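Long-range contacts in cytosine-specific methyltransferase (Escherichia coli O157:H7 EDL933, PDB 3G7U), which probably methylates carbon 5 of cytosine in DNA, using S-adenosyl-L-methionine as the methyl donor, as a prophage-encoded member of the C5-methyltransferase family: residues G18-F24 with L360-Y364; T39-F44 with W333-H337. Numbering follows the deposited sequence.

Interaction 1 of 2, residues G18-F24 with L360-Y364; sequences GAARAGF and LKGLY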
loop_
_atom_site.group_PDB
_atom_site.type_symbol
_atom_site.label_atom_id
_atom_site.label_comp_id
_atom_site.label_asym_id
_atom_site.label_seq_id
_atom_site.Cartn_x
_atom_site.Cartn_y
_atom_site.Cartn_z
ATOM N N GLY A 18 -5.380 -0.448 4.782
ATOM C CA GLY A 18 -6.276 0.717 4.704
ATOM C C GLY A 18 -7.731 0.306 4.911
ATOM O O GLY A 18 -8.445 0.938 5.689
ATOM N N ALA A 19 -8.160 -0.774 4.244
ATOM C CA ALA A 19 -9.542 -1.226 4.369
ATOM C C ALA A 19 -9.836 -1.643 5.793
ATOM O O ALA A 19 -10.877 -1.259 6.368
ATOM C CB ALA A 19 -9.811 -2.398 3.394
ATOM N N ALA A 20 -8.938 -2.421 6.378
ATOM C CA ALA A 20 -9.151 -2.996 7.707
ATOM C C ALA A 20 -9.203 -1.894 8.773
ATOM O O ALA A 20 -10.041 -1.922 9.690
ATOM C CB ALA A 20 -8.040 -4.034 8.038
ATOM N N ARG A 21 -8.322 -0.913 8.639
ATOM C CA ARG A 21 -8.307 0.211 9.596
ATOM C C ARG A 21 -9.589 1.096 9.452
ATOM O O ARG A 21 -10.110 1.620 10.444
ATOM C CB ARG A 21 -7.034 1.044 9.448
ATOM C CG ARG A 21 -5.799 0.417 10.063
ATOM C CD ARG A 21 -4.622 1.368 9.949
ATOM N NE ARG A 21 -3.628 1.105 10.967
ATOM C CZ ARG A 21 -2.385 1.579 10.962
ATOM N NH1 ARG A 21 -1.974 2.329 9.950
ATOM N NH2 ARG A 21 -1.562 1.300 11.979
ATOM N N ALA A 22 -10.121 1.188 8.241
ATOM C CA ALA A 22 -11.342 1.922 7.948
ATOM C C ALA A 22 -12.586 1.206 8.448
ATOM O O ALA A 22 -13.652 1.803 8.445
ATOM C CB ALA A 22 -11.481 2.181 6.435
ATOM N N GLY A 23 -12.460 -0.055 8.861
ATOM C CA GLY A 23 -13.590 -0.793 9.446
ATOM C C GLY A 23 -14.113 -1.980 8.647
ATOM O O GLY A 23 -14.955 -2.722 9.147
ATOM N N PHE A 24 -13.588 -2.193 7.434
ATOM C CA PHE A 24 -13.964 -3.335 6.624
ATOM C C PHE A 24 -13.297 -4.614 7.092
ATOM O O PHE A 24 -12.226 -4.599 7.718
ATOM C CB PHE A 24 -13.617 -3.075 5.160
ATOM C CG PHE A 24 -14.367 -1.956 4.539
ATOM C CD1 PHE A 24 -15.688 -2.120 4.102
ATOM C CD2 PHE A 24 -13.751 -0.725 4.336
ATOM C CE1 PHE A 24 -16.386 -1.058 3.494
ATOM C CE2 PHE A 24 -14.426 0.308 3.727
ATOM C CZ PHE A 24 -15.751 0.156 3.301
ATOM N N LEU A 360 -10.842 4.853 2.081
ATOM C CA LEU A 360 -11.770 3.769 2.421
ATOM C C LEU A 360 -12.674 4.115 3.623
ATOM O O LEU A 360 -13.802 3.636 3.679
ATOM C CB LEU A 360 -10.988 2.444 2.596
ATOM C CG LEU A 360 -10.622 1.818 1.222
ATOM C CD1 LEU A 360 -9.426 0.860 1.356
ATOM C CD2 LEU A 360 -11.846 1.071 0.604
ATOM N N LYS A 361 -12.206 4.940 4.575
ATOM C CA LYS A 361 -13.060 5.325 5.735
ATOM C C LYS A 361 -14.244 6.185 5.269
ATOM O O LYS A 361 -15.335 6.095 5.840
ATOM C CB LYS A 361 -12.265 6.052 6.855
ATOM C CG LYS A 361 -13.056 6.323 8.181
ATOM C CD LYS A 361 -13.548 5.012 8.804
ATOM C CE LYS A 361 -14.189 5.120 10.196
ATOM N NZ LYS A 361 -14.529 3.702 10.682
ATOM N N GLY A 362 -14.018 6.974 4.226
ATOM C CA GLY A 362 -15.057 7.758 3.576
ATOM C C GLY A 362 -16.156 6.848 3.064
ATOM O O GLY A 362 -17.337 7.088 3.327
ATOM N N LEU A 363 -15.772 5.781 2.367
ATOM C CA LEU A 363 -16.725 4.790 1.876
ATOM C C LEU A 363 -17.421 4.035 2.999
ATOM O O LEU A 363 -18.611 3.773 2.887
ATOM C CB LEU A 363 -16.065 3.797 0.914
ATOM C CG LEU A 363 -15.782 4.382 -0.459
ATOM C CD1 LEU A 363 -14.592 3.722 -1.130
ATOM C CD2 LEU A 363 -17.042 4.265 -1.301
ATOM N N TYR A 364 -16.697 3.679 4.061
ATOM C CA TYR A 364 -17.284 2.939 5.178
ATOM C C TYR A 364 -18.362 3.798 5.823
ATOM O O TYR A 364 -19.458 3.314 6.117
ATOM C CB TYR A 364 -16.235 2.602 6.225
ATOM C CG TYR A 364 -16.753 1.785 7.396
ATOM C CD1 TYR A 364 -16.831 0.385 7.323
ATOM C CD2 TYR A 364 -17.133 2.405 8.591
ATOM C CE1 TYR A 364 -17.300 -0.370 8.421
ATOM C CE2 TYR A 364 -17.600 1.669 9.683
ATOM C CZ TYR A 364 -17.675 0.290 9.592
ATOM O OH TYR A 364 -18.131 -0.423 10.679
HETATM O O HOH W 1 -11.840 3.452 11.651
#

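Interaction 2 of 2, residues T39-F44 with W333-H337; sequences THAINF and WFRFH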
loop_
_atom_site.group_PDB
_atom_site.type_symbol
_atom_site.label_atom_id
_atom_site.label_comp_id
_atom_site.label_asym_id
_atom_site.label_seq_id
_atom_site.Cartn_x
_atom_site.Cartn_y
_atom_site.Cartn_z
ATOM N N THR A 39 3.464 -12.851 2.241
ATOM C CA THR A 39 3.561 -11.716 3.180
ATOM C C THR A 39 2.187 -11.176 3.609
ATOM O O THR A 39 1.972 -10.804 4.775
ATOM C CB THR A 39 4.471 -10.597 2.646
ATOM O OG1 THR A 39 5.798 -11.135 2.550
ATOM C CG2 THR A 39 4.455 -9.392 3.590
ATOM N N HIS A 40 1.242 -11.178 2.667
ATOM C CA HIS A 40 -0.106 -10.753 2.987
ATOM C C HIS A 40 -0.633 -11.689 4.082
ATOM O O HIS A 40 -1.183 -11.210 5.104
ATOM C CB HIS A 40 -0.992 -10.778 1.738
ATOM C CG HIS A 40 -2.272 -10.032 1.911
ATOM N ND1 HIS A 40 -3.322 -10.532 2.671
ATOM C CD2 HIS A 40 -2.702 -8.857 1.397
ATOM C CE1 HIS A 40 -4.316 -9.666 2.654
ATOM N NE2 HIS A 40 -3.979 -8.657 1.866
ATOM N N ALA A 41 -0.418 -13.002 3.931
ATOM C CA ALA A 41 -0.940 -13.964 4.933
ATOM C C ALA A 41 -0.305 -13.819 6.294
ATOM O O ALA A 41 -0.936 -14.075 7.308
ATOM C CB ALA A 41 -0.806 -15.406 4.458
ATOM N N ILE A 42 0.958 -13.409 6.327
ATOM C CA ILE A 42 1.636 -13.173 7.619
ATOM C C ILE A 42 0.969 -12.027 8.386
ATOM O O ILE A 42 0.797 -12.089 9.606
ATOM C CB ILE A 42 3.147 -12.842 7.423
ATOM C CG1 ILE A 42 3.956 -14.085 7.008
ATOM C CG2 ILE A 42 3.762 -12.309 8.725
ATOM C CD1 ILE A 42 3.832 -15.274 7.966
ATOM N N ASN A 43 0.573 -10.994 7.663
ATOM C CA ASN A 43 0.030 -9.806 8.289
ATOM C C ASN A 43 -1.481 -9.875 8.414
ATOM O O ASN A 43 -2.067 -9.189 9.232
ATOM C CB ASN A 43 0.442 -8.573 7.510
ATOM C CG ASN A 43 1.920 -8.291 7.662
ATOM O OD1 ASN A 43 2.384 -7.804 8.733
ATOM N ND2 ASN A 43 2.685 -8.661 6.646
ATOM N N PHE A 44 -2.115 -10.715 7.592
ATOM C CA PHE A 44 -3.589 -10.869 7.641
ATOM C C PHE A 44 -3.944 -12.360 7.794
ATOM O O PHE A 44 -4.516 -12.966 6.881
ATOM C CB PHE A 44 -4.247 -10.308 6.367
ATOM C CG PHE A 44 -4.050 -8.837 6.185
ATOM C CD1 PHE A 44 -4.967 -7.915 6.709
ATOM C CD2 PHE A 44 -2.894 -8.365 5.551
ATOM C CE1 PHE A 44 -4.753 -6.514 6.555
ATOM C CE2 PHE A 44 -2.653 -6.984 5.397
ATOM C CZ PHE A 44 -3.596 -6.052 5.908
ATOM N N TRP A 333 4.762 -2.507 13.033
ATOM C CA TRP A 333 4.378 -3.903 13.309
ATOM C C TRP A 333 4.069 -4.739 12.052
ATOM O O TRP A 333 3.889 -5.939 12.144
ATOM C CB TRP A 333 3.204 -3.961 14.322
ATOM C CG TRP A 333 1.995 -3.119 13.964
ATOM C CD1 TRP A 333 1.704 -1.881 14.434
ATOM C CD2 TRP A 333 0.901 -3.473 13.064
ATOM N NE1 TRP A 333 0.496 -1.439 13.923
ATOM C CE2 TRP A 333 -0.018 -2.394 13.084
ATOM C CE3 TRP A 333 0.608 -4.604 12.279
ATOM C CZ2 TRP A 333 -1.199 -2.386 12.320
ATOM C CZ3 TRP A 333 -0.560 -4.610 11.523
ATOM C CH2 TRP A 333 -1.453 -3.506 11.542
ATOM N N PHE A 334 4.058 -4.088 10.887
ATOM C CA PHE A 334 3.828 -4.787 9.621
ATOM C C PHE A 334 5.123 -5.514 9.257
ATOM O O PHE A 334 6.206 -4.939 9.297
ATOM C CB PHE A 334 3.401 -3.783 8.540
ATOM C CG PHE A 334 2.723 -4.419 7.366
ATOM C CD1 PHE A 334 1.318 -4.509 7.327
ATOM C CD2 PHE A 334 3.471 -4.964 6.334
ATOM C CE1 PHE A 334 0.666 -5.135 6.252
ATOM C CE2 PHE A 334 2.819 -5.585 5.229
ATOM C CZ PHE A 334 1.423 -5.658 5.216
ATOM N N ARG A 335 5.020 -6.790 8.891
ATOM C CA ARG A 335 6.204 -7.606 8.690
ATOM C C ARG A 335 6.393 -7.895 7.218
ATOM O O ARG A 335 5.463 -8.353 6.559
ATOM C CB ARG A 335 6.043 -8.922 9.433
ATOM C CG ARG A 335 7.335 -9.741 9.494
ATOM C CD ARG A 335 7.122 -10.967 10.395
ATOM N NE ARG A 335 8.334 -11.775 10.461
ATOM C CZ ARG A 335 8.622 -12.623 11.447
ATOM N NH1 ARG A 335 7.786 -12.742 12.479
ATOM N NH2 ARG A 335 9.770 -13.321 11.424
ATOM N N PHE A 336 7.584 -7.629 6.694
ATOM C CA PHE A 336 7.840 -7.855 5.254
ATOM C C PHE A 336 8.720 -9.069 5.064
ATOM O O PHE A 336 9.200 -9.653 6.037
ATOM C CB PHE A 336 8.532 -6.631 4.630
ATOM C CG PHE A 336 7.667 -5.425 4.633
ATOM C CD1 PHE A 336 6.767 -5.221 3.607
ATOM C CD2 PHE A 336 7.673 -4.541 5.721
ATOM C CE1 PHE A 336 5.890 -4.132 3.635
ATOM C CE2 PHE A 336 6.795 -3.435 5.764
ATOM C CZ PHE A 336 5.918 -3.225 4.709
ATOM N N HIS A 337 8.944 -9.464 3.808
ATOM C CA HIS A 337 9.899 -10.527 3.527
ATOM C C HIS A 337 11.263 -10.194 4.120
ATOM O O HIS A 337 11.668 -9.021 4.170
ATOM C CB HIS A 337 10.026 -10.718 2.010
ATOM C CG HIS A 337 10.666 -12.022 1.624
ATOM N ND1 HIS A 337 12.033 -12.167 1.474
ATOM C CD2 HIS A 337 10.124 -13.239 1.365
ATOM C CE1 HIS A 337 12.305 -13.418 1.139
ATOM N NE2 HIS A 337 11.169 -14.093 1.079
HETATM O O HOH W 2 6.259 -11.221 5.507
HETATM O O HOH W 3 2.017 -7.729 11.300
#

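Interaction 1 of 2, residues G18-F24 with L360-Y364
The last turn of helix 14-22 lies against part of the C-terminal helix 353-367, the two short axes 8.8 Å apart at closest approach and inclined at 42° with their N-to-C directions roughly alike. The backbones come nearest at Ala22 and Lys361, whose CA atoms are 4.4 Å apart; an alanine facing the partner is what leaves room for this. Gly23, with positive phi, ends the first helix in a Schellman motif, its N bonding back to Ala20 O and Phe24 N to Ala19 O. Ala22 CB packs on Leu360 CB at 3.9 Å, and Leu360 CD1 reaches Ala19 CB, also at 3.9 Å. Beyond the turn, Phe24 swings its ring back over the partner helix, where the edge of Tyr364 meets its face in a T-shaped pair, centroids 5.4 Å apart and planes at 89°. One face of the Tyr364 ring receives Gly23 CA in a CH-pi contact; a side chain at Gly23 would collide with that ring. Strands 4-8, 74-77 and 114-119 back the apolar layer through Val5, Ile76, Phe114 and Leu116. On the outer side, Lys361 NZ donates to Ala22 O at 3.1 Å, and a water joins the same NZ to Arg21 O. The chemistry is therefore two-sided: an apolar seam toward the sheet, and a lysine that bonds to Ala22 O directly and reaches Arg21 O through water at the helix C-terminus.

Interaction 2 of 2, residues T39-F44 with W333-H337
Asn43, at the end of helix 34-43, does most of the work here. With chi1 near -70° and chi2 near -75°, its amide faces the extended backbone of Arg335 and pairs with both polar groups: Arg335 N donates to Asn43 OD1 and Asn43 ND2 to Arg335 O, each 2.8 Å and nearly straight. ND2 also donates to Thr39 O, one turn back, and a water links OD1 to Trp333 O. Phe334, in the t rotamer, brings a ring face under this amide, with Asn43 CB 4.1 Å from the centroid in a CH-pi contact, while Phe334 CE1 meets Phe44 CE2 at 3.9 Å. Thr39, chi1 m, rests CG2 3.3 Å from Arg335 O, while OG1 accepts a hydrogen bond from Gln346 NE2 and is also bonded to a water that donates to Arg335 O. The all-trans Arg335 side chain passes Ile42 and leads away to salt bridges with Glu213, Asp240 and Glu242. Such two-point asparagine pairing mimics strand pairing, here tying a helix of the Rossmann-like methyltransferase fold to the loop between helices 321-328 and 340-348.

In the fold
Both contacts bring late parts of the chain back to the first two helices of the Rossmann-like core: interaction 1 sets helix 353-367 against helix 14-22, and interaction 2 holds the 333-337 loop on helix 34-43. Along the sequence, the second pairing falls wholly within the span between the segments of the first. Their centres are 19 Å apart, yet they touch, for Arg21 NH2 packs 3.7 Å from Trp333 CZ2. That arginine and tryptophan share a further neighbour, since both donate hydrogen bonds to Gly232 O, and Trp333 also leans on Leu17 of helix 14-22. Neither contact lies at the predicted catalytic Cys81; both tie the late part of the chain back to its beginning.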